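Local structure of chitinase (Paenibacillus sp. FPU-7, 5GZT) at residues 276-281 against 301-306; 282-287 against 622-627; 526-531 against 616-621. The protein probably hydrolyses internal beta-1,4 linkages between N-acetylglucosamine units in chitin and chitodextrins, acting as an endochitinase. All coordinates share one frame; numbering follows the deposited sequence.

Contact 1: residues 276-281 against 301-306; sequences QGKIVS and FTHLYY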
loop_
_atom_site.group_PDB
_atom_site.type_symbol
_atom_site.label_atom_id
_atom_site.label_comp_id
_atom_site.label_asym_id
_atom_site.label_seq_id
_atom_site.Cartn_x
_atom_site.Cartn_y
_atom_site.Cartn_z
ATOM N N GLN B 276 -9.462 -5.516 -0.968
ATOM C CA GLN B 276 -9.189 -4.087 -0.802
ATOM C C GLN B 276 -8.136 -3.870 0.318
ATOM O O GLN B 276 -7.839 -4.757 1.101
ATOM C CB GLN B 276 -10.478 -3.329 -0.445
ATOM C CG GLN B 276 -11.500 -3.207 -1.552
ATOM C CD GLN B 276 -12.765 -2.465 -1.069
ATOM O OE1 GLN B 276 -12.752 -1.779 -0.038
ATOM N NE2 GLN B 276 -13.859 -2.597 -1.813
ATOM N N GLY B 277 -7.607 -2.657 0.397
ATOM C CA GLY B 277 -6.742 -2.267 1.506
ATOM C C GLY B 277 -5.242 -2.254 1.234
ATOM O O GLY B 277 -4.437 -2.115 2.157
ATOM N N LYS B 278 -4.833 -2.289 -0.001
ATOM C CA LYS B 278 -3.398 -2.213 -0.249
ATOM C C LYS B 278 -2.866 -0.784 0.021
ATOM O O LYS B 278 -3.541 0.229 -0.287
ATOM C CB LYS B 278 -3.058 -2.565 -1.688
ATOM C CG LYS B 278 -3.140 -4.033 -2.049
ATOM C CD LYS B 278 -2.462 -4.248 -3.415
ATOM C CE LYS B 278 -3.253 -3.761 -4.609
ATOM N NZ LYS B 278 -4.239 -4.858 -4.900
ATOM N N ILE B 279 -1.662 -0.717 0.573
ATOM C CA ILE B 279 -0.936 0.562 0.724
ATOM C C ILE B 279 0.408 0.376 0.117
ATOM O O ILE B 279 1.192 -0.392 0.619
ATOM C CB ILE B 279 -0.837 1.017 2.159
ATOM C CG1 ILE B 279 -2.252 1.227 2.752
ATOM C CG2 ILE B 279 -0.055 2.330 2.186
ATOM C CD1 ILE B 279 -2.236 1.401 4.254
ATOM N N VAL B 280 0.609 0.963 -1.051
ATOM C CA VAL B 280 1.852 0.887 -1.776
ATOM C C VAL B 280 2.730 2.103 -1.429
ATOM O O VAL B 280 2.420 3.212 -1.819
ATOM C CB VAL B 280 1.623 0.855 -3.275
ATOM C CG1 VAL B 280 2.935 1.011 -4.034
ATOM C CG2 VAL B 280 0.992 -0.494 -3.641
ATOM N N SER B 281 3.764 1.851 -0.651
ATOM C CA SER B 281 4.782 2.841 -0.278
ATOM C C SER B 281 6.003 2.812 -1.201
ATOM O O SER B 281 6.746 1.850 -1.188
ATOM C CB SER B 281 5.180 2.635 1.191
ATOM O OG SER B 281 6.318 3.438 1.564
ATOM N N PHE B 301 2.090 -0.161 5.979
ATOM C CA PHE B 301 1.813 -0.340 4.583
ATOM C C PHE B 301 1.887 -1.798 4.250
ATOM O O PHE B 301 2.374 -2.580 5.048
ATOM C CB PHE B 301 2.736 0.500 3.692
ATOM C CG PHE B 301 4.216 0.393 3.978
ATOM C CD1 PHE B 301 4.961 -0.708 3.563
ATOM C CD2 PHE B 301 4.907 1.473 4.519
ATOM C CE1 PHE B 301 6.344 -0.765 3.805
ATOM C CE2 PHE B 301 6.260 1.445 4.784
ATOM C CZ PHE B 301 7.005 0.321 4.424
ATOM N N THR B 302 1.421 -2.160 3.076
ATOM C CA THR B 302 1.365 -3.577 2.698
ATOM C C THR B 302 2.353 -3.923 1.634
ATOM O O THR B 302 2.750 -5.118 1.514
ATOM C CB THR B 302 -0.029 -3.995 2.195
ATOM O OG1 THR B 302 -0.340 -3.276 0.998
ATOM C CG2 THR B 302 -1.035 -3.700 3.234
ATOM N N HIS B 303 2.743 -2.927 0.856
ATOM C CA HIS B 303 3.684 -3.103 -0.248
ATOM C C HIS B 303 4.725 -2.001 -0.212
ATOM O O HIS B 303 4.394 -0.856 0.034
ATOM C CB HIS B 303 3.013 -2.985 -1.584
ATOM C CG HIS B 303 2.086 -4.104 -1.930
ATOM N ND1 HIS B 303 0.991 -4.446 -1.163
ATOM C CD2 HIS B 303 2.034 -4.899 -3.030
ATOM C CE1 HIS B 303 0.324 -5.414 -1.763
ATOM N NE2 HIS B 303 0.961 -5.739 -2.869
ATOM N N LEU B 304 5.961 -2.343 -0.533
ATOM C CA LEU B 304 7.082 -1.415 -0.581
ATOM C C LEU B 304 7.649 -1.551 -1.991
ATOM O O LEU B 304 7.954 -2.662 -2.429
ATOM C CB LEU B 304 7.993 -1.764 0.563
ATOM C CG LEU B 304 9.489 -1.476 0.794
ATOM C CD1 LEU B 304 10.063 -0.511 -0.208
ATOM C CD2 LEU B 304 9.770 -1.153 2.255
ATOM N N TYR B 305 7.641 -0.462 -2.747
ATOM C CA TYR B 305 8.202 -0.425 -4.119
ATOM C C TYR B 305 9.584 0.240 -4.053
ATOM O O TYR B 305 9.718 1.454 -3.640
ATOM C CB TYR B 305 7.348 0.399 -5.111
ATOM C CG TYR B 305 6.144 -0.268 -5.674
ATOM C CD1 TYR B 305 5.567 -1.366 -5.043
ATOM C CD2 TYR B 305 5.575 0.176 -6.870
ATOM C CE1 TYR B 305 4.482 -1.996 -5.600
ATOM C CE2 TYR B 305 4.485 -0.456 -7.417
ATOM C CZ TYR B 305 3.966 -1.554 -6.791
ATOM O OH TYR B 305 2.837 -2.224 -7.254
ATOM N N TYR B 306 10.628 -0.508 -4.473
ATOM C CA TYR B 306 11.986 0.050 -4.525
ATOM C C TYR B 306 12.089 0.822 -5.803
ATOM O O TYR B 306 11.956 0.274 -6.902
ATOM C CB TYR B 306 13.070 -1.024 -4.435
ATOM C CG TYR B 306 14.487 -0.478 -4.263
ATOM C CD1 TYR B 306 14.873 0.091 -3.077
ATOM C CD2 TYR B 306 15.406 -0.534 -5.287
ATOM C CE1 TYR B 306 16.157 0.590 -2.901
ATOM C CE2 TYR B 306 16.706 -0.070 -5.121
ATOM C CZ TYR B 306 17.071 0.508 -3.932
ATOM O OH TYR B 306 18.351 0.958 -3.746
#
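Thr302 meets Ile279 through a chi1 of 64°, which sets OG1 between its own backbone N and carbonyl carbon, while Val280, with CG1 anti to the backbone N (chi1 170°), carries that methyl over Tyr305. Ile279 N donates to Thr302 OG1 at 2.9 Å in a nearly straight bond. The same oxygen lies in the plane of the His303 ring, hydrogen-bonded to its ND1 at 2.8 Å. Glu452 takes NE2, so two bonds fix the rotation of the imidazole, and Lys278 CD passes 3.4 Å from His303 CE1. An alanine in place of Thr302 would probably leave Ile279 N and His303 ND1 without this mate and the ring less firmly held. Ile279 O is gripped twice, by Thr302 N in the carbonyl plane and by His303 N, which is tilted from it. The ladder then runs from Ser281 N to His303 O and from Tyr305 N to Ser281 O. Val280 CG1 stands 3.6 Å above the centroid of the Tyr305 ring, almost on its normal, in a CH-pi contact. Ser281 CB makes another, offset toward the rim of the Phe301 ring and 3.5 Å from CD2; Ser281 OG is buried without a polar partner. Tyr305 OH bonds to Tyr478. This is the parallel pairing of the first two strands of the family 18 TIM barrel, with Val280, His303 and Tyr305 turned to its interior.

Contact 2: residues 282-287 against 622-627; sequences YIPAWV and YWEYSQ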
loop_
_atom_site.group_PDB
_atom_site.type_symbol
_atom_site.label_atom_id
_atom_site.label_comp_id
_atom_site.label_asym_id
_atom_site.label_seq_id
_atom_site.Cartn_x
_atom_site.Cartn_y
_atom_site.Cartn_z
ATOM N N TYR B 282 6.180 3.829 -2.033
ATOM C CA TYR B 282 7.376 3.975 -2.871
ATOM C C TYR B 282 8.487 4.409 -1.942
ATOM O O TYR B 282 8.266 5.280 -1.091
ATOM C CB TYR B 282 7.243 5.029 -3.975
ATOM C CG TYR B 282 6.672 4.522 -5.280
ATOM C CD1 TYR B 282 5.298 4.479 -5.493
ATOM C CD2 TYR B 282 7.479 4.097 -6.309
ATOM C CE1 TYR B 282 4.766 4.044 -6.709
ATOM C CE2 TYR B 282 6.933 3.645 -7.508
ATOM C CZ TYR B 282 5.571 3.610 -7.711
ATOM O OH TYR B 282 5.006 3.204 -8.912
ATOM N N ILE B 283 9.664 3.794 -2.096
ATOM C CA ILE B 283 10.850 4.078 -1.292
ATOM C C ILE B 283 11.982 4.344 -2.250
ATOM O O ILE B 283 12.250 3.523 -3.091
ATOM C CB ILE B 283 11.214 2.880 -0.413
ATOM C CG1 ILE B 283 10.320 2.862 0.827
ATOM C CG2 ILE B 283 12.687 2.939 0.023
ATOM C CD1 ILE B 283 10.904 3.582 2.039
ATOM N N PRO B 284 12.687 5.483 -2.103
ATOM C CA PRO B 284 13.654 5.877 -3.076
ATOM C C PRO B 284 14.984 5.128 -2.887
ATOM O O PRO B 284 15.449 4.943 -1.763
ATOM C CB PRO B 284 13.900 7.353 -2.746
ATOM C CG PRO B 284 13.636 7.453 -1.314
ATOM C CD PRO B 284 12.509 6.501 -1.056
ATOM N N ALA B 285 15.602 4.824 -3.999
ATOM C CA ALA B 285 16.840 4.055 -4.021
ATOM C C ALA B 285 18.019 4.875 -3.574
ATOM O O ALA B 285 19.031 4.315 -3.174
ATOM C CB ALA B 285 17.091 3.527 -5.424
ATOM N N TRP B 286 17.863 6.183 -3.594
ATOM C CA TRP B 286 18.974 7.123 -3.426
ATOM C C TRP B 286 19.109 7.564 -1.996
ATOM O O TRP B 286 19.882 8.436 -1.721
ATOM C CB TRP B 286 18.816 8.340 -4.375
ATOM C CG TRP B 286 17.432 8.925 -4.511
ATOM C CD1 TRP B 286 16.830 9.842 -3.685
ATOM C CD2 TRP B 286 16.478 8.651 -5.545
ATOM N NE1 TRP B 286 15.556 10.157 -4.156
ATOM C CE2 TRP B 286 15.303 9.398 -5.253
ATOM C CE3 TRP B 286 16.480 7.802 -6.655
ATOM C CZ2 TRP B 286 14.179 9.387 -6.081
ATOM C CZ3 TRP B 286 15.365 7.741 -7.444
ATOM C CH2 TRP B 286 14.227 8.534 -7.170
ATOM N N VAL B 287 18.289 7.047 -1.093
ATOM C CA VAL B 287 18.571 7.169 0.325
ATOM C C VAL B 287 19.354 5.912 0.711
ATOM O O VAL B 287 19.077 4.760 0.203
ATOM C CB VAL B 287 17.247 7.310 1.138
ATOM C CG1 VAL B 287 17.462 7.254 2.649
ATOM C CG2 VAL B 287 16.546 8.599 0.739
ATOM N N TYR B 622 1.516 5.971 -2.630
ATOM C CA TYR B 622 2.130 7.288 -2.464
ATOM C C TYR B 622 3.617 7.367 -2.771
ATOM O O TYR B 622 4.338 6.402 -2.548
ATOM C CB TYR B 622 1.845 7.789 -1.054
ATOM C CG TYR B 622 2.223 6.880 0.121
ATOM C CD1 TYR B 622 3.551 6.689 0.528
ATOM C CD2 TYR B 622 1.263 6.265 0.844
ATOM C CE1 TYR B 622 3.873 5.844 1.653
ATOM C CE2 TYR B 622 1.547 5.518 1.970
ATOM C CZ TYR B 622 2.871 5.290 2.371
ATOM O OH TYR B 622 3.041 4.495 3.532
ATOM N N TRP B 623 4.009 8.517 -3.334
ATOM C CA TRP B 623 5.357 8.881 -3.652
ATOM C C TRP B 623 5.736 10.042 -2.748
ATOM O O TRP B 623 5.060 11.078 -2.822
ATOM C CB TRP B 623 5.422 9.433 -5.073
ATOM C CG TRP B 623 6.803 9.870 -5.409
ATOM C CD1 TRP B 623 7.346 11.117 -5.262
ATOM C CD2 TRP B 623 7.825 9.050 -5.929
ATOM N NE1 TRP B 623 8.643 11.112 -5.650
ATOM C CE2 TRP B 623 8.984 9.857 -6.053
ATOM C CE3 TRP B 623 7.892 7.726 -6.303
ATOM C CZ2 TRP B 623 10.196 9.355 -6.510
ATOM C CZ3 TRP B 623 9.136 7.217 -6.770
ATOM C CH2 TRP B 623 10.236 8.031 -6.906
ATOM N N GLU B 624 6.750 9.933 -1.886
ATOM C CA GLU B 624 7.413 8.702 -1.509
ATOM C C GLU B 624 7.695 8.766 0.003
ATOM O O GLU B 624 7.704 9.851 0.612
ATOM C CB GLU B 624 8.682 8.406 -2.358
ATOM C CG GLU B 624 9.676 9.552 -2.641
ATOM C CD GLU B 624 10.706 9.746 -1.545
ATOM O OE1 GLU B 624 11.622 10.491 -1.800
ATOM O OE2 GLU B 624 10.576 9.211 -0.422
ATOM N N TYR B 625 7.839 7.590 0.590
ATOM C CA TYR B 625 7.780 7.404 2.064
ATOM C C TYR B 625 8.715 8.326 2.821
ATOM O O TYR B 625 8.332 8.799 3.891
ATOM C CB TYR B 625 8.018 5.953 2.432
ATOM C CG TYR B 625 7.895 5.605 3.906
ATOM C CD1 TYR B 625 6.700 5.223 4.450
ATOM C CD2 TYR B 625 9.018 5.658 4.765
ATOM C CE1 TYR B 625 6.558 4.987 5.807
ATOM C CE2 TYR B 625 8.899 5.313 6.106
ATOM C CZ TYR B 625 7.680 4.999 6.621
ATOM O OH TYR B 625 7.505 4.690 7.964
ATOM N N SER B 626 9.896 8.598 2.264
ATOM C CA SER B 626 10.914 9.376 3.016
ATOM C C SER B 626 10.619 10.868 3.171
ATOM O O SER B 626 11.327 11.591 3.900
ATOM C CB SER B 626 12.302 9.197 2.376
ATOM O OG SER B 626 12.518 9.950 1.162
ATOM N N GLN B 627 9.606 11.371 2.451
ATOM C CA GLN B 627 9.246 12.801 2.502
ATOM C C GLN B 627 8.293 13.155 3.605
ATOM O O GLN B 627 7.987 14.327 3.790
ATOM C CB GLN B 627 8.612 13.156 1.145
ATOM C CG GLN B 627 9.530 13.015 -0.044
ATOM C CD GLN B 627 8.793 13.104 -1.390
ATOM O OE1 GLN B 627 7.586 12.757 -1.550
ATOM N NE2 GLN B 627 9.503 13.532 -2.361
HETATM O O HOH W 1 14.246 11.737 -2.009
#
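Tyr282 is bonded to the 622-627 segment at both ends of its backbone: its N donates to Tyr622 O at 3.2 Å, and its O receives Tyr625 N at 2.9 Å in a practically linear bond (179°). Its ring meets the indole of Trp623 obliquely, planes at 56°, with Tyr282 CD2 3.6 Å from Trp623 CZ3 at the indole edge. Its hydroxyl reaches Asp407, in the DxxDxDxE motif that marks the family. Ile283 lies beside Tyr625, its CD1 3.8 Å from Tyr625 CB. Pro284 packs its ring against the carboxylate of Glu624, with CD 3.4 Å from Glu624 OE2. That carboxylate is placed by a bend at chi2 (86°), and OE2 accepts from both Ser626 OG and Ser626 N, receiving the hydroxyl on its syn lone pair. Trp286, brought back by the type I turn that starts at Pro284, touches Trp623 CZ2 with its own CZ2 at 4.0 Å; its NE1 donates to a water that in turn donates to Glu624 OE1. Val287 makes only a loose approach to Ser626 OG. The peptide between Trp623 and Glu624 is cis, as in other family 18 chitinases, where this tryptophan floors the sugar-binding cleft. The contact lies at the C-terminal ends of strands 264-284 and 619-623, with strand 303-312 beside Ile283 and helix 633-642 packed on Tyr622 and Tyr625.

Contact 3: residues 526-531 against 616-621; sequences KLMVGG and NLAGFM. With FMT (formic acid), chain G.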
loop_
_atom_site.group_PDB
_atom_site.type_symbol
_atom_site.label_atom_id
_atom_site.label_comp_id
_atom_site.label_asym_id
_atom_site.label_seq_id
_atom_site.Cartn_x
_atom_site.Cartn_y
_atom_site.Cartn_z
ATOM N N LYS B 526 -8.911 -2.901 -9.390
ATOM C CA LYS B 526 -7.541 -2.903 -9.876
ATOM C C LYS B 526 -6.986 -1.451 -9.950
ATOM O O LYS B 526 -5.956 -1.189 -10.657
ATOM C CB LYS B 526 -7.494 -3.562 -11.278
ATOM C CG LYS B 526 -7.653 -5.080 -11.273
ATOM C CD LYS B 526 -7.394 -5.725 -12.625
ATOM C CE LYS B 526 -7.087 -7.237 -12.414
ATOM N NZ LYS B 526 -6.686 -7.834 -13.708
ATOM N N LEU B 527 -7.678 -0.498 -9.301
ATOM C CA LEU B 527 -7.222 0.902 -9.360
ATOM C C LEU B 527 -6.708 1.351 -8.019
ATOM O O LEU B 527 -7.494 1.404 -7.035
ATOM C CB LEU B 527 -8.330 1.831 -9.783
ATOM C CG LEU B 527 -8.702 1.696 -11.264
ATOM C CD1 LEU B 527 -9.912 2.589 -11.438
ATOM C CD2 LEU B 527 -7.596 2.115 -12.210
ATOM N N MET B 528 -5.426 1.706 -7.972
ATOM C CA MET B 528 -4.857 2.308 -6.761
ATOM C C MET B 528 -4.838 3.820 -7.012
ATOM O O MET B 528 -4.430 4.347 -8.082
ATOM C CB MET B 528 -3.452 1.845 -6.492
ATOM C CG MET B 528 -3.289 0.396 -6.153
ATOM S SD MET B 528 -3.643 -0.071 -4.500
ATOM C CE MET B 528 -2.262 0.639 -3.598
ATOM N N VAL B 529 -5.269 4.517 -5.988
ATOM C CA VAL B 529 -5.276 5.964 -6.033
ATOM C C VAL B 529 -3.930 6.486 -5.536
ATOM O O VAL B 529 -3.465 6.048 -4.468
ATOM C CB VAL B 529 -6.430 6.463 -5.161
ATOM C CG1 VAL B 529 -6.288 7.947 -4.804
ATOM C CG2 VAL B 529 -7.735 6.158 -5.897
ATOM N N GLY B 530 -3.386 7.471 -6.231
ATOM C CA GLY B 530 -2.094 8.076 -5.833
ATOM C C GLY B 530 -2.190 9.350 -4.939
ATOM O O GLY B 530 -3.072 10.212 -5.106
ATOM N N GLY B 531 -1.273 9.435 -3.995
ATOM C CA GLY B 531 -1.082 10.624 -3.175
ATOM C C GLY B 531 0.400 10.984 -3.170
ATOM O O GLY B 531 1.253 10.176 -3.585
ATOM N N ASN B 616 -14.770 1.428 -3.678
ATOM C CA ASN B 616 -14.230 0.109 -3.647
ATOM C C ASN B 616 -13.020 -0.047 -4.562
ATOM O O ASN B 616 -12.898 -1.009 -5.318
ATOM C CB ASN B 616 -15.346 -0.920 -3.913
ATOM C CG ASN B 616 -16.364 -0.879 -2.832
ATOM O OD1 ASN B 616 -16.120 -1.212 -1.664
ATOM N ND2 ASN B 616 -17.497 -0.423 -3.188
ATOM N N LEU B 617 -12.070 0.878 -4.371
ATOM C CA LEU B 617 -10.790 0.815 -5.090
ATOM C C LEU B 617 -9.820 -0.072 -4.360
ATOM O O LEU B 617 -10.060 -0.561 -3.244
ATOM C CB LEU B 617 -10.288 2.263 -5.352
ATOM C CG LEU B 617 -11.308 3.163 -6.000
ATOM C CD1 LEU B 617 -10.868 4.618 -6.168
ATOM C CD2 LEU B 617 -11.653 2.633 -7.363
ATOM N N ALA B 618 -8.717 -0.350 -5.031
ATOM C CA ALA B 618 -7.707 -1.334 -4.563
ATOM C C ALA B 618 -6.915 -0.875 -3.326
ATOM O O ALA B 618 -6.418 -1.699 -2.485
ATOM C CB ALA B 618 -6.764 -1.646 -5.741
ATOM N N GLY B 619 -6.787 0.447 -3.209
ATOM C CA GLY B 619 -6.038 1.015 -2.115
ATOM C C GLY B 619 -5.382 2.360 -2.457
ATOM O O GLY B 619 -5.778 3.041 -3.448
ATOM N N PHE B 620 -4.354 2.690 -1.651
ATOM C CA PHE B 620 -3.696 3.963 -1.612
ATOM C C PHE B 620 -2.224 3.786 -1.940
ATOM O O PHE B 620 -1.498 3.055 -1.259
ATOM C CB PHE B 620 -3.876 4.555 -0.199
ATOM C CG PHE B 620 -3.775 6.098 -0.125
ATOM C CD1 PHE B 620 -2.712 6.812 -0.727
ATOM C CD2 PHE B 620 -4.649 6.829 0.657
ATOM C CE1 PHE B 620 -2.630 8.199 -0.637
ATOM C CE2 PHE B 620 -4.543 8.207 0.742
ATOM C CZ PHE B 620 -3.517 8.879 0.100
ATOM N N MET B 621 -1.755 4.453 -2.988
ATOM C CA MET B 621 -0.309 4.451 -3.347
ATOM C C MET B 621 0.259 5.863 -3.053
ATOM O O MET B 621 -0.460 6.835 -3.245
ATOM C CB MET B 621 -0.113 4.180 -4.845
ATOM C CG MET B 621 1.316 4.361 -5.328
ATOM S SD MET B 621 1.770 6.003 -5.847
ATOM C CE MET B 621 1.037 6.121 -7.493
HETATM C C FMT G . -4.874 -10.786 -12.950
HETATM O O1 FMT G . -4.100 -10.997 -13.902
HETATM O O2 FMT G . -6.190 -10.518 -13.087
#
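Leu527 O takes the N-H of Ala618 at 2.9 Å, the donor standing above the carbonyl plane, and this bond opens a parallel ladder. Val529 is used from both ends: its N donates to Gly619 O at 3.0 Å, and its O accepts Met621 N at 2.8 Å and 174°. Gly531 N donates in turn to Met621 O. Outward bonds continue the pattern, Met528 pairing with Ile479 and Leu481 on one flank, Ala618 and Phe620 with Lys278 on the other, while Gly530 O is met by Thr483 OG1. Met528, bent at chi2 and chi3, curls over the partner strand, with SD 3.4 Å from Gly619 N and CE 3.4 Å from Phe620 O; a side chain on Gly619 would crowd the sulfur. A side chain on Gly531 would strike Phe620 CE1. Beyond the ladder, Val529 CG2 packs on Leu617 CD1 at 3.5 Å. Lys526 NZ donates at 2.8 Å to O2 of a formic acid, probably from the crystallisation liquor. The chemistry is thus a backbone ladder among apolar side chains, most of its N-H and C=O groups paired between neighbouring strands, while the amine of Lys526, probably charged, is held by the carbonyls of Thr473 and Leu476 and the formic acid.

Overall arrangement
Contacts 1, 2 and 3 cluster in the first of the two family 18 TIM-barrel domains. The centres of contacts 1 and 3 are about 10 Å apart, those of 1 and 2 about 12 Å, and those of 2 and 3 about 18 Å. Strand 264-284 serves contacts 1 and 2, and strand 619-623 serves contacts 2 and 3. Around the barrel wall the order is 303-312, 264-284, 619-623, 527-532. Along the chain, contact 1 closes before contact 3 opens, contact 3 is nested inside contact 2, and contacts 1 and 2 interleave. Strands far apart in sequence, the first and the last, therefore meet here and shut the barrel.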